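Local coordinates for thiosulfate sulfurtransferase YnjE (Escherichia coli, PDB 2WLR), which transfers the sulfane sulfur of thiosulfate to cyanide, yielding thiocyanate and sulfite, as a periplasmic monomer built from rhodanese repeats, at residues A[76-81]-A[100-105]. Residues are numbered along the deposited sequence; the frame is centred on the assembly and turned at random.
Sequences DAPVAL and LTHISI
Val-79 and Ile-103 run alongside each other with their ends in the same direction, CG2 of the valine 3.7 Å from CG1 of the isoleucine. The two branches of Val-79 meet different partners: CG1 turns to CD2 of Leu-100, whose side chain is set nearly perpendicular to that of the valine. Ile-103 in turn offers CG2 to CD1 of Leu-81, 3.9 Å away. Leu-81 and Ile-103 also meet helix 85-97, at Val-88 and Leu-95, while Val-79 rests on Leu-73. The contact thereby closes a beta-alpha-beta crossover at the sheet edge of the first rhodanese domain, away from the catalytic cysteine. Beside this layer run the backbone bonds of the parallel pair: Val-79 N to His-102 O, Ser-104 N to Val-79 O, almost straight at 176°, and Leu-81 N to Ser-104 O. On the other face, where Leu-15 of helix 12-17 packs on Pro-78 and Ala-80, the imidazole of His-102 lies under the proline, whose CB stands 3.9 Å above the ring centre in a CH-pi contact. CG of His-102 is anti to the backbone N (chi1 -168°), which sets CG near Pro-78 CA. An alanine in place of His-102 would probably leave Pro-78 CB without its aromatic platform and open a gap on this face. Next to the pair, a water lies 2.7 Å from Ala-77 O and takes the N-H of His-102 at 3.0 Å. At the outer edge the Thr-101 hydroxyl donates to Asp-76 OD1 at 2.5 Å, meeting the carboxylate on its anti side, 35° out of plane. Cohesion thus rests mainly on aliphatic contacts and main-chain bonds, and the exposed Thr-101 to Asp-76 bond probably contributes less.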
ATOM      1  N   ASP A  76     -11.962  -2.479  29.572  1.00 24.99           N
ATOM      2  CA  ASP A  76     -11.268  -3.090  30.702  1.00 24.77           C
ATOM      3  C   ASP A  76     -10.516  -4.366  30.369  1.00 23.72           C
ATOM      4  O   ASP A  76      -9.971  -4.969  31.264  1.00 23.79           O
ATOM      5  CB  ASP A  76     -12.260  -3.399  31.840  1.00 25.38           C
ATOM      6  CG  ASP A  76     -12.986  -2.160  32.348  1.00 28.51           C
ATOM      7  OD1 ASP A  76     -12.448  -1.040  32.233  1.00 32.88           O
ATOM      8  OD2 ASP A  76     -14.109  -2.316  32.881  1.00 33.01           O
ATOM      9  N   ALA A  77     -10.460  -4.751  29.097  1.00 22.81           N
ATOM     10  CA  ALA A  77      -9.684  -5.936  28.707  1.00 22.03           C
ATOM     11  C   ALA A  77      -8.186  -5.609  28.752  1.00 21.50           C
ATOM     12  O   ALA A  77      -7.815  -4.483  28.453  1.00 22.30           O
ATOM     13  CB  ALA A  77     -10.084  -6.386  27.315  1.00 22.94           C
ATOM     14  N   PRO A  78      -7.330  -6.586  29.131  1.00 20.31           N
ATOM     15  CA  PRO A  78      -5.873  -6.327  29.124  1.00 18.91           C
ATOM     16  C   PRO A  78      -5.338  -5.909  27.744  1.00 17.81           C
ATOM     17  O   PRO A  78      -5.701  -6.489  26.735  1.00 15.09           O
ATOM     18  CB  PRO A  78      -5.247  -7.665  29.542  1.00 19.98           C
ATOM     19  CG  PRO A  78      -6.399  -8.585  29.899  1.00 20.41           C
ATOM     20  CD  PRO A  78      -7.669  -7.979  29.467  1.00 20.62           C
ATOM     21  N   VAL A  79      -4.520  -4.865  27.717  1.00 16.48           N
ATOM     22  CA  VAL A  79      -3.702  -4.582  26.532  1.00 16.32           C
ATOM     23  C   VAL A  79      -2.249  -4.611  26.957  1.00 13.86           C
ATOM     24  O   VAL A  79      -1.900  -4.143  28.037  1.00 14.53           O
ATOM     25  CB  VAL A  79      -4.101  -3.262  25.787  1.00 17.19           C
ATOM     26  CG1 VAL A  79      -5.587  -3.301  25.485  1.00 20.70           C
ATOM     27  CG2 VAL A  79      -3.730  -2.021  26.582  1.00 19.56           C
ATOM     28  N   ALA A  80      -1.400  -5.260  26.157  1.00 11.93           N
ATOM     29  CA  ALA A  80       0.019  -5.380  26.483  1.00 11.56           C
ATOM     30  C   ALA A  80       0.825  -4.736  25.370  1.00 10.09           C
ATOM     31  O   ALA A  80       0.727  -5.149  24.207  1.00 10.32           O
ATOM     32  CB  ALA A  80       0.415  -6.814  26.633  1.00 12.04           C
ATOM     33  N   LEU A  81       1.595  -3.719  25.724  1.00  9.71           N
ATOM     34  CA  LEU A  81       2.379  -2.931  24.778  1.00  9.99           C
ATOM     35  C   LEU A  81       3.777  -3.468  24.638  1.00  9.37           C
ATOM     36  O   LEU A  81       4.353  -4.039  25.575  1.00  9.73           O
ATOM     37  CB  LEU A  81       2.486  -1.485  25.243  1.00 10.51           C
ATOM     38  CG  LEU A  81       1.204  -0.767  25.652  1.00 14.47           C
ATOM     39  CD1 LEU A  81       1.461   0.692  25.927  1.00 15.27           C
ATOM     40  CD2 LEU A  81       0.120  -0.922  24.650  1.00 16.05           C
ATOM     41  N   LEU A 100      -8.705   3.405  28.519  1.00 18.75           N
ATOM     42  CA  LEU A 100      -8.387   1.984  28.694  1.00 18.34           C
ATOM     43  C   LEU A 100      -7.851   1.792  30.087  1.00 18.48           C
ATOM     44  O   LEU A 100      -6.978   2.554  30.504  1.00 17.65           O
ATOM     45  CB  LEU A 100      -7.358   1.501  27.673  1.00 18.85           C
ATOM     46  CG  LEU A 100      -7.922   1.343  26.277  1.00 19.42           C
ATOM     47  CD1 LEU A 100      -8.162   2.684  25.688  1.00 24.34           C
ATOM     48  CD2 LEU A 100      -6.994   0.513  25.356  1.00 20.52           C
ATOM     49  N   THR A 101      -8.363   0.783  30.798  1.00 18.70           N
ATOM     50  CA  THR A 101      -8.068   0.631  32.238  1.00 19.01           C
ATOM     51  C   THR A 101      -7.064  -0.457  32.610  1.00 18.91           C
ATOM     52  O   THR A 101      -6.671  -0.562  33.769  1.00 19.26           O
ATOM     53  CB  THR A 101      -9.375   0.399  33.039  1.00 18.83           C
ATOM     54  OG1 THR A 101      -9.954  -0.834  32.651  1.00 20.82           O
ATOM     55  CG2 THR A 101     -10.387   1.518  32.761  1.00 19.66           C
ATOM     56  N   HIS A 102      -6.614  -1.250  31.642  1.00 18.07           N
ATOM     57  CA  HIS A 102      -5.728  -2.363  31.957  1.00 18.46           C
ATOM     58  C   HIS A 102      -4.600  -2.421  30.930  1.00 17.28           C
ATOM     59  O   HIS A 102      -4.709  -3.176  29.970  1.00 18.59           O
ATOM     60  CB  HIS A 102      -6.530  -3.665  31.932  1.00 19.15           C
ATOM     61  CG  HIS A 102      -5.802  -4.830  32.516  1.00 22.56           C
ATOM     62  ND1 HIS A 102      -4.426  -4.931  32.506  1.00 26.01           N
ATOM     63  CD2 HIS A 102      -6.259  -5.967  33.091  1.00 24.62           C
ATOM     64  CE1 HIS A 102      -4.065  -6.066  33.078  1.00 25.29           C
ATOM     65  NE2 HIS A 102      -5.156  -6.713  33.442  1.00 26.70           N
ATOM     66  N   ILE A 103      -3.563  -1.615  31.144  1.00 16.05           N
ATOM     67  CA  ILE A 103      -2.454  -1.439  30.194  1.00 16.52           C
ATOM     68  C   ILE A 103      -1.173  -1.925  30.828  1.00 16.87           C
ATOM     69  O   ILE A 103      -0.712  -1.380  31.828  1.00 17.76           O
ATOM     70  CB  ILE A 103      -2.283   0.032  29.788  1.00 16.25           C
ATOM     71  CG1 ILE A 103      -3.582   0.591  29.209  1.00 17.66           C
ATOM     72  CG2 ILE A 103      -1.137   0.209  28.738  1.00 14.89           C
ATOM     73  CD1 ILE A 103      -3.538   2.070  28.959  1.00 19.46           C
ATOM     74  N   SER A 104      -0.607  -2.984  30.249  1.00 16.87           N
ATOM     75  CA  SER A 104       0.619  -3.628  30.735  1.00 16.97           C
ATOM     76  C   SER A 104       1.702  -3.607  29.656  1.00 16.52           C
ATOM     77  O   SER A 104       1.443  -3.181  28.527  1.00 15.09           O
ATOM     78  CB  SER A 104       0.331  -5.092  31.040  1.00 17.47           C
ATOM     79  OG  SER A 104      -0.661  -5.236  32.038  1.00 19.57           O
ATOM     80  N   ILE A 105       2.892  -4.060  30.015  1.00 16.07           N
ATOM     81  CA  ILE A 105       3.932  -4.383  29.037  1.00 16.12           C
ATOM     82  C   ILE A 105       3.835  -5.870  28.684  1.00 14.89           C
ATOM     83  O   ILE A 105       3.470  -6.707  29.531  1.00 14.41           O
ATOM     84  CB  ILE A 105       5.316  -4.048  29.592  1.00 16.86           C
ATOM     85  CG1 ILE A 105       6.362  -4.060  28.499  1.00 20.28           C
ATOM     86  CG2 ILE A 105       5.723  -5.030  30.682  1.00 21.22           C
ATOM     87  CD1 ILE A 105       7.566  -3.250  28.854  1.00 25.53           C
TER
HETATM   88  O   HOH W   1      -7.868  -1.879  29.031  1.00 17.42           O